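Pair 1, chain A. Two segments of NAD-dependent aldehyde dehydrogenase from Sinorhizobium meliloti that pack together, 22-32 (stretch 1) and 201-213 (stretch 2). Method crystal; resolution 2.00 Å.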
# COMPACT_ATOMS: atom_id res chain seq x y z
N ARG A 22 19.06 41.78 8.73
CA ARG A 22 19.43 41.82 7.31
C ARG A 22 19.75 40.39 6.90
O ARG A 22 20.59 39.75 7.53
CB ARG A 22 20.65 42.74 7.05
CG ARG A 22 21.14 42.79 5.55
CD ARG A 22 22.64 42.40 5.43
NE ARG A 22 23.18 42.39 4.06
CZ ARG A 22 24.37 41.86 3.72
NH1 ARG A 22 25.15 41.28 4.63
NH2 ARG A 22 24.78 41.92 2.46
N TYR A 23 19.05 39.89 5.89
CA TYR A 23 19.21 38.50 5.47
C TYR A 23 19.79 38.42 4.08
O TYR A 23 19.64 39.34 3.28
CB TYR A 23 17.86 37.79 5.41
CG TYR A 23 17.08 37.74 6.70
CD1 TYR A 23 17.15 36.63 7.55
CD2 TYR A 23 16.23 38.79 7.05
CE1 TYR A 23 16.42 36.58 8.75
CE2 TYR A 23 15.49 38.76 8.23
CZ TYR A 23 15.60 37.64 9.07
OH TYR A 23 14.88 37.64 10.22
N GLN A 24 20.42 37.28 3.78
CA GLN A 24 20.95 37.02 2.46
C GLN A 24 20.29 35.79 1.82
O GLN A 24 19.83 34.87 2.53
CB GLN A 24 22.46 36.82 2.53
CG GLN A 24 23.26 38.13 2.80
CD GLN A 24 24.74 37.86 2.80
OE1 GLN A 24 25.25 37.13 3.67
NE2 GLN A 24 25.44 38.39 1.80
N MSE A 25 20.28 35.76 0.49
CA MSE A 25 19.87 34.57 -0.24
C MSE A 25 20.84 33.44 0.05
O MSE A 25 21.93 33.68 0.58
CB MSE A 25 19.78 34.85 -1.74
CG MSE A 25 18.68 35.87 -2.07
SE MSE A 25 18.48 36.01 -4.02
CE MSE A 25 19.92 37.21 -4.46
N LEU A 26 20.45 32.22 -0.25
CA LEU A 26 21.37 31.13 -0.02
C LEU A 26 21.38 30.25 -1.25
O LEU A 26 20.39 29.62 -1.56
CB LEU A 26 21.02 30.39 1.28
CG LEU A 26 21.66 29.10 1.82
CD1 LEU A 26 22.86 28.56 1.12
CD2 LEU A 26 21.86 29.19 3.35
N VAL A 27 22.51 30.23 -1.95
CA VAL A 27 22.64 29.54 -3.21
C VAL A 27 23.93 28.73 -3.24
O VAL A 27 25.01 29.28 -2.99
CB VAL A 27 22.62 30.57 -4.38
CG1 VAL A 27 22.86 29.91 -5.71
CG2 VAL A 27 21.28 31.33 -4.39
N ASP A 28 23.82 27.44 -3.53
CA ASP A 28 24.96 26.52 -3.63
C ASP A 28 25.76 26.57 -2.34
O ASP A 28 27.00 26.57 -2.36
CB ASP A 28 25.87 26.87 -4.84
CG ASP A 28 26.72 25.72 -5.27
OD1 ASP A 28 26.37 24.56 -4.95
OD2 ASP A 28 27.75 25.95 -5.98
N GLY A 29 25.04 26.67 -1.23
CA GLY A 29 25.65 26.63 0.09
C GLY A 29 26.22 27.93 0.59
O GLY A 29 26.74 27.96 1.71
N LYS A 30 26.13 29.01 -0.23
CA LYS A 30 26.71 30.34 0.10
C LYS A 30 25.63 31.37 0.34
O LYS A 30 24.68 31.46 -0.42
CB LYS A 30 27.62 30.90 -1.02
CG LYS A 30 28.68 29.98 -1.59
CD LYS A 30 29.90 29.85 -0.70
CE LYS A 30 30.96 28.97 -1.40
NZ LYS A 30 31.49 27.93 -0.47
N SER A 31 25.81 32.19 1.37
CA SER A 31 24.93 33.33 1.58
C SER A 31 25.36 34.48 0.64
O SER A 31 26.52 34.89 0.62
CB SER A 31 24.96 33.77 3.03
OG SER A 31 24.44 32.74 3.88
N VAL A 32 24.43 34.99 -0.15
CA VAL A 32 24.78 35.93 -1.22
C VAL A 32 23.76 37.06 -1.31
O VAL A 32 22.59 36.88 -0.94
CB VAL A 32 24.92 35.26 -2.62
CG1 VAL A 32 26.11 34.33 -2.68
CG2 VAL A 32 23.65 34.51 -3.04
N SER A 201 10.28 36.83 4.24
CA SER A 201 11.34 35.94 3.81
C SER A 201 12.25 35.45 4.93
O SER A 201 13.03 34.55 4.71
CB SER A 201 12.15 36.63 2.71
OG SER A 201 11.33 36.82 1.57
N GLY A 202 12.14 36.03 6.11
CA GLY A 202 13.10 35.79 7.18
C GLY A 202 13.13 34.35 7.66
O GLY A 202 14.20 33.73 7.71
N THR A 203 11.97 33.78 8.00
CA THR A 203 12.02 32.38 8.48
C THR A 203 12.45 31.38 7.40
O THR A 203 13.06 30.35 7.72
CB THR A 203 10.74 31.90 9.22
OG1 THR A 203 9.64 31.96 8.33
CG2 THR A 203 10.48 32.74 10.43
N SER A 204 12.17 31.67 6.12
CA SER A 204 12.54 30.77 5.03
C SER A 204 14.04 30.75 4.74
O SER A 204 14.59 29.72 4.38
CB SER A 204 11.76 31.11 3.75
OG SER A 204 10.36 30.92 4.03
N ILE A 205 14.69 31.89 4.87
CA ILE A 205 16.12 31.99 4.72
C ILE A 205 16.74 31.29 5.93
O ILE A 205 17.69 30.50 5.78
CB ILE A 205 16.56 33.49 4.65
CG1 ILE A 205 16.28 34.06 3.26
CG2 ILE A 205 18.03 33.64 5.03
CD1 ILE A 205 16.29 35.60 3.21
N ARG A 206 16.21 31.56 7.11
CA ARG A 206 16.69 30.83 8.30
C ARG A 206 16.55 29.31 8.13
O ARG A 206 17.45 28.56 8.52
CB ARG A 206 16.04 31.30 9.63
CG ARG A 206 16.43 32.70 10.10
CD ARG A 206 17.90 32.85 10.46
NE ARG A 206 18.23 32.17 11.72
CZ ARG A 206 19.14 31.20 11.84
NH1 ARG A 206 19.84 30.79 10.79
NH2 ARG A 206 19.37 30.65 13.03
N LEU A 207 15.45 28.85 7.54
CA LEU A 207 15.26 27.40 7.36
C LEU A 207 16.35 26.82 6.45
O LEU A 207 16.89 25.74 6.74
CB LEU A 207 13.86 27.09 6.80
CG LEU A 207 13.41 25.65 6.61
CD1 LEU A 207 13.52 24.84 7.92
CD2 LEU A 207 11.95 25.63 6.10
N ALA A 208 16.68 27.54 5.37
CA ALA A 208 17.76 27.10 4.46
C ALA A 208 19.10 27.11 5.19
O ALA A 208 19.96 26.27 4.92
CB ALA A 208 17.83 27.98 3.22
N GLU A 209 19.27 28.08 6.08
CA GLU A 209 20.51 28.18 6.87
C GLU A 209 20.60 27.02 7.87
O GLU A 209 21.68 26.48 8.10
CB GLU A 209 20.62 29.55 7.55
CG GLU A 209 20.77 30.70 6.51
CD GLU A 209 20.78 32.09 7.13
OE1 GLU A 209 20.39 32.25 8.31
OE2 GLU A 209 21.16 33.06 6.43
N LEU A 210 19.46 26.64 8.45
CA LEU A 210 19.44 25.43 9.31
C LEU A 210 19.77 24.16 8.54
O LEU A 210 20.51 23.30 9.05
CB LEU A 210 18.11 25.29 10.05
CG LEU A 210 17.72 26.47 10.94
CD1 LEU A 210 16.43 26.18 11.70
CD2 LEU A 210 18.84 26.82 11.90
N ALA A 211 19.24 24.02 7.33
CA ALA A 211 19.62 22.88 6.48
C ALA A 211 21.13 22.85 6.23
O ALA A 211 21.79 21.78 6.28
CB ALA A 211 18.83 22.88 5.12
N ARG A 212 21.70 24.02 5.97
CA ARG A 212 23.17 24.10 5.77
C ARG A 212 23.87 23.70 7.08
O ARG A 212 24.83 22.93 7.08
CB ARG A 212 23.59 25.53 5.37
CG ARG A 212 25.09 25.68 5.11
CD ARG A 212 25.42 27.06 4.53
NE ARG A 212 25.00 28.18 5.39
CZ ARG A 212 24.98 29.45 4.96
NH1 ARG A 212 25.35 29.74 3.71
NH2 ARG A 212 24.58 30.42 5.78
N GLU A 213 23.38 24.23 8.20
CA GLU A 213 23.97 23.92 9.52
C GLU A 213 23.92 22.41 9.87
O GLU A 213 24.85 21.86 10.48
CB GLU A 213 23.27 24.77 10.61
CG GLU A 213 23.84 24.69 12.04
CD GLU A 213 23.31 25.83 12.94
OE1 GLU A 213 22.59 26.72 12.42
OE2 GLU A 213 23.61 25.85 14.16
O HOH W 1 20.95 35.70 6.09
O HOH W 2 21.63 32.96 3.78

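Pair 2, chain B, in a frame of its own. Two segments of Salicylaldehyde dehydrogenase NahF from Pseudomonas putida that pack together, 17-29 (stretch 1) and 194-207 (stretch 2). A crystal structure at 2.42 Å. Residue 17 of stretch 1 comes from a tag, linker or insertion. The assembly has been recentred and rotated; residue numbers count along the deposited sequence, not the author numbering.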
# COMPACT_ATOMS: atom_id res chain seq x y z
N HIS B 17 -29.93 21.10 -22.79
CA HIS B 17 -28.76 20.44 -22.20
C HIS B 17 -29.12 19.23 -21.32
O HIS B 17 -30.25 19.10 -20.85
CB HIS B 17 -27.92 21.43 -21.40
CG HIS B 17 -28.60 21.96 -20.18
ND1 HIS B 17 -29.12 23.24 -20.11
CD2 HIS B 17 -28.84 21.40 -18.97
CE1 HIS B 17 -29.65 23.43 -18.91
NE2 HIS B 17 -29.50 22.33 -18.21
N MET B 18 -28.13 18.36 -21.10
CA MET B 18 -28.33 17.15 -20.31
C MET B 18 -28.53 17.43 -18.82
O MET B 18 -27.88 18.30 -18.25
CB MET B 18 -27.15 16.20 -20.51
CG MET B 18 -27.08 15.60 -21.89
SD MET B 18 -25.53 14.71 -22.15
CE MET B 18 -24.37 16.07 -22.08
N LYS B 19 -29.43 16.68 -18.19
CA LYS B 19 -29.70 16.83 -16.76
C LYS B 19 -29.36 15.54 -15.99
O LYS B 19 -29.84 14.45 -16.33
CB LYS B 19 -31.15 17.25 -16.52
CG LYS B 19 -31.44 18.71 -16.87
CD LYS B 19 -32.83 19.15 -16.39
CE LYS B 19 -33.03 20.66 -16.55
NZ LYS B 19 -34.42 21.12 -16.20
N THR B 20 -28.55 15.69 -14.94
CA THR B 20 -27.93 14.56 -14.24
C THR B 20 -28.13 14.62 -12.72
O THR B 20 -27.99 15.68 -12.11
CB THR B 20 -26.42 14.51 -14.57
OG1 THR B 20 -26.23 13.69 -15.72
CG2 THR B 20 -25.60 13.96 -13.42
N LYS B 21 -28.47 13.49 -12.11
CA LYS B 21 -28.71 13.44 -10.67
C LYS B 21 -27.64 12.65 -9.90
O LYS B 21 -26.67 12.17 -10.49
CB LYS B 21 -30.09 12.84 -10.38
CG LYS B 21 -31.26 13.71 -10.81
CD LYS B 21 -32.58 13.21 -10.24
CE LYS B 21 -33.73 14.16 -10.54
NZ LYS B 21 -34.96 13.80 -9.78
N LEU B 22 -27.83 12.54 -8.59
CA LEU B 22 -27.01 11.66 -7.75
C LEU B 22 -27.61 10.25 -7.78
O LEU B 22 -28.77 10.07 -8.16
CB LEU B 22 -26.99 12.17 -6.31
CG LEU B 22 -25.85 13.07 -5.84
CD1 LEU B 22 -25.26 13.90 -6.97
CD2 LEU B 22 -26.33 13.97 -4.69
N PHE B 23 -26.82 9.25 -7.39
CA PHE B 23 -27.33 7.88 -7.36
C PHE B 23 -27.00 7.16 -6.05
O PHE B 23 -25.84 6.86 -5.76
CB PHE B 23 -26.78 7.09 -8.54
CG PHE B 23 -27.36 5.72 -8.69
CD1 PHE B 23 -28.63 5.55 -9.21
CD2 PHE B 23 -26.64 4.60 -8.31
CE1 PHE B 23 -29.18 4.28 -9.36
CE2 PHE B 23 -27.17 3.33 -8.45
CZ PHE B 23 -28.44 3.17 -8.98
N ILE B 24 -28.04 6.89 -5.25
CA ILE B 24 -27.89 6.16 -3.99
C ILE B 24 -29.01 5.14 -3.82
O ILE B 24 -30.19 5.47 -3.97
CB ILE B 24 -27.90 7.12 -2.78
CG1 ILE B 24 -26.78 8.15 -2.90
CG2 ILE B 24 -27.78 6.33 -1.50
CD1 ILE B 24 -26.68 9.08 -1.72
N ASN B 25 -28.64 3.90 -3.50
CA ASN B 25 -29.61 2.82 -3.28
C ASN B 25 -30.58 2.56 -4.44
O ASN B 25 -31.79 2.51 -4.23
CB ASN B 25 -30.41 3.06 -2.00
CG ASN B 25 -29.88 2.27 -0.82
OD1 ASN B 25 -29.39 1.15 -0.98
ND2 ASN B 25 -29.98 2.84 0.37
N ASN B 26 -30.04 2.40 -5.64
CA ASN B 26 -30.85 2.17 -6.83
C ASN B 26 -31.87 3.28 -7.07
O ASN B 26 -32.92 3.06 -7.66
CB ASN B 26 -31.55 0.80 -6.77
CG ASN B 26 -30.66 -0.32 -7.29
OD1 ASN B 26 -29.50 -0.11 -7.65
ND2 ASN B 26 -31.22 -1.53 -7.34
N ALA B 27 -31.54 4.48 -6.59
CA ALA B 27 -32.42 5.63 -6.76
C ALA B 27 -31.66 6.85 -7.26
O ALA B 27 -30.64 7.24 -6.69
CB ALA B 27 -33.13 5.95 -5.45
N TRP B 28 -32.17 7.46 -8.33
CA TRP B 28 -31.62 8.72 -8.81
C TRP B 28 -32.31 9.88 -8.11
O TRP B 28 -33.53 9.99 -8.13
CB TRP B 28 -31.76 8.82 -10.33
CG TRP B 28 -30.87 7.87 -11.07
CD1 TRP B 28 -31.21 6.65 -11.58
CD2 TRP B 28 -29.49 8.07 -11.39
NE1 TRP B 28 -30.12 6.07 -12.20
CE2 TRP B 28 -29.06 6.93 -12.10
CE3 TRP B 28 -28.58 9.10 -11.16
CZ2 TRP B 28 -27.75 6.79 -12.57
CZ3 TRP B 28 -27.28 8.96 -11.62
CH2 TRP B 28 -26.88 7.81 -12.32
N ILE B 29 -31.51 10.73 -7.46
CA ILE B 29 -32.04 11.75 -6.56
C ILE B 29 -31.31 13.08 -6.66
O ILE B 29 -30.17 13.14 -7.14
CB ILE B 29 -31.93 11.29 -5.09
CG1 ILE B 29 -30.49 10.88 -4.78
CG2 ILE B 29 -32.86 10.13 -4.80
CD1 ILE B 29 -30.27 10.50 -3.35
N SER B 194 -17.07 15.85 -16.09
CA SER B 194 -17.66 14.70 -16.76
C SER B 194 -18.89 14.11 -16.04
O SER B 194 -18.97 12.89 -15.85
CB SER B 194 -16.58 13.63 -16.95
OG SER B 194 -17.13 12.33 -16.87
N PRO B 195 -19.87 14.95 -15.65
CA PRO B 195 -20.94 14.36 -14.84
C PRO B 195 -21.95 13.53 -15.63
O PRO B 195 -22.51 12.58 -15.07
CB PRO B 195 -21.62 15.59 -14.23
CG PRO B 195 -21.41 16.65 -15.21
CD PRO B 195 -20.05 16.41 -15.81
N ALA B 196 -22.18 13.85 -16.90
CA ALA B 196 -23.11 13.07 -17.70
C ALA B 196 -22.55 11.70 -18.02
O ALA B 196 -23.27 10.70 -18.01
CB ALA B 196 -23.48 13.81 -18.98
N THR B 197 -21.25 11.65 -18.31
CA THR B 197 -20.59 10.40 -18.65
C THR B 197 -20.53 9.45 -17.45
O THR B 197 -20.78 8.25 -17.58
CB THR B 197 -19.16 10.64 -19.13
OG1 THR B 197 -19.14 11.80 -19.96
CG2 THR B 197 -18.67 9.44 -19.92
N HIS B 198 -20.20 10.00 -16.29
CA HIS B 198 -20.10 9.21 -15.07
C HIS B 198 -21.48 8.77 -14.57
O HIS B 198 -21.62 7.69 -13.99
CB HIS B 198 -19.34 9.99 -14.00
CG HIS B 198 -17.88 10.09 -14.27
ND1 HIS B 198 -17.05 10.96 -13.60
CD2 HIS B 198 -17.09 9.41 -15.13
CE1 HIS B 198 -15.81 10.82 -14.04
NE2 HIS B 198 -15.81 9.88 -14.97
N ALA B 199 -22.49 9.59 -14.79
CA ALA B 199 -23.85 9.17 -14.47
C ALA B 199 -24.23 8.03 -15.41
O ALA B 199 -24.83 7.04 -14.99
CB ALA B 199 -24.80 10.33 -14.61
N LEU B 200 -23.85 8.16 -16.68
CA LEU B 200 -24.15 7.15 -17.68
C LEU B 200 -23.54 5.79 -17.35
O LEU B 200 -24.22 4.77 -17.40
CB LEU B 200 -23.71 7.59 -19.08
CG LEU B 200 -24.11 6.61 -20.18
CD1 LEU B 200 -25.61 6.36 -20.14
CD2 LEU B 200 -23.68 7.10 -21.55
N ILE B 201 -22.25 5.79 -17.01
CA ILE B 201 -21.59 4.53 -16.68
C ILE B 201 -22.28 3.91 -15.47
O ILE B 201 -22.48 2.70 -15.41
CB ILE B 201 -20.05 4.70 -16.46
CG1 ILE B 201 -19.37 3.34 -16.31
CG2 ILE B 201 -19.75 5.56 -15.24
CD1 ILE B 201 -17.87 3.41 -16.30
N THR B 202 -22.68 4.76 -14.53
CA THR B 202 -23.44 4.31 -13.37
C THR B 202 -24.73 3.65 -13.83
O THR B 202 -25.07 2.55 -13.39
CB THR B 202 -23.78 5.47 -12.42
OG1 THR B 202 -22.58 6.13 -12.02
CG2 THR B 202 -24.53 4.96 -11.19
N GLN B 203 -25.45 4.33 -14.72
CA GLN B 203 -26.71 3.81 -15.24
C GLN B 203 -26.53 2.42 -15.84
O GLN B 203 -27.35 1.53 -15.64
CB GLN B 203 -27.31 4.76 -16.27
CG GLN B 203 -28.68 4.33 -16.76
CD GLN B 203 -29.15 5.14 -17.95
OE1 GLN B 203 -28.60 6.19 -18.25
NE2 GLN B 203 -30.18 4.64 -18.63
N CYS B 204 -25.43 2.24 -16.57
CA CYS B 204 -25.13 0.94 -17.15
C CYS B 204 -25.06 -0.14 -16.08
O CYS B 204 -25.66 -1.20 -16.22
CB CYS B 204 -23.82 1.01 -17.93
SG CYS B 204 -23.99 1.86 -19.50
N VAL B 205 -24.34 0.16 -15.01
CA VAL B 205 -24.23 -0.77 -13.89
C VAL B 205 -25.61 -1.06 -13.29
O VAL B 205 -25.91 -2.21 -12.94
CB VAL B 205 -23.27 -0.24 -12.82
CG1 VAL B 205 -23.18 -1.18 -11.65
CG2 VAL B 205 -21.90 -0.04 -13.43
N GLN B 206 -26.45 -0.03 -13.20
CA GLN B 206 -27.81 -0.21 -12.69
C GLN B 206 -28.61 -1.18 -13.56
O GLN B 206 -29.27 -2.08 -13.04
CB GLN B 206 -28.55 1.12 -12.59
CG GLN B 206 -29.98 0.98 -12.04
CD GLN B 206 -30.80 2.27 -12.14
OE1 GLN B 206 -30.41 3.22 -12.83
NE2 GLN B 206 -31.94 2.30 -11.45
N GLU B 207 -28.51 -1.01 -14.87
CA GLU B 207 -29.29 -1.82 -15.81
C GLU B 207 -28.76 -3.25 -15.97
O GLU B 207 -29.45 -4.10 -16.53
CB GLU B 207 -29.37 -1.13 -17.18
CG GLU B 207 -29.97 0.26 -17.10
CD GLU B 207 -30.18 0.89 -18.45
OE1 GLU B 207 -29.75 0.30 -19.46
OE2 GLU B 207 -30.79 1.99 -18.51

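In both pairs a β-hairpin lies against one side of an α-helix, and the backbones superpose with an RMSD of 0.6 Å over 14 central residues. The second hairpin strand runs nearly antiparallel to the helix, at 155° in each pair. The register is also kept: Tyr A23, Leu A26 and Gly A29 lie nearest Gly A202, Ala A208 and Arg A212, and the matching Thr B20, Phe B23 and Asn B26 lie nearest Ala B196, Thr B202 and Gln B206. The buried areas are similar, 494 and 466 Å². Such a fixed scaffold illustrates a general principle: bulk may be traded across an interface while the backbone stays in place.

The trade begins where Tyr A23 matches Thr B20. In pair 1 the tyrosine ring lies over the start of the helix, and CA of Gly A202 sits 3.8 Å from the centroid of the Tyr A23 ring, a CH-π contact over its face. Glycine permits this approach, since an ideal CB there would come within 2.9 Å of Tyr A23 OH. Ile A205 adds its own bulk, with its CD1 3.5 Å from Tyr A23 CB. In pair 2 the small Thr B20 faces two alanines: its OG1 lies 3.7 Å from Ala B196 CA and 3.8 Å from Ala B199 CB.

The bulk reappears on the second strand, where Trp B28 replaces Ser A31. Its CH2 reaches 4.0 Å from CB of Ala B199, the counterpart of Ile A205. Between these sites, Leu A26 and Phe B23 fill equivalent space: Leu A26 CD2 lies 4.2 Å from Ala A208 CB, and Phe B23 CD2 lies 3.6 Å from Thr B202 CG2.

The polar ends differ as well. Arg A212 NH1 donates to Gly A29 O at 3.0 Å, and both terminal nitrogens bond Ser A31 OG, NH1 at 3.1 Å and NH2 at 3.0 Å, while Leu A26 CD2 covers one guanidinium face. The short serine leaves room for water 2, which donates to Glu A209 OE2 at 2.7 Å and lies 2.8 Å from Ser A31 OG, a hydrogen bond of undecided direction. In pair 2 the matching Gln B206 extends from the helix with the same t,t start to its side chain, and a single hydrogen bond crosses the interface: Trp B28 NE1 donates to Gln B206 OE1 at 2.9 Å. The donor has thus moved from helix to hairpin, with the backbone almost unchanged.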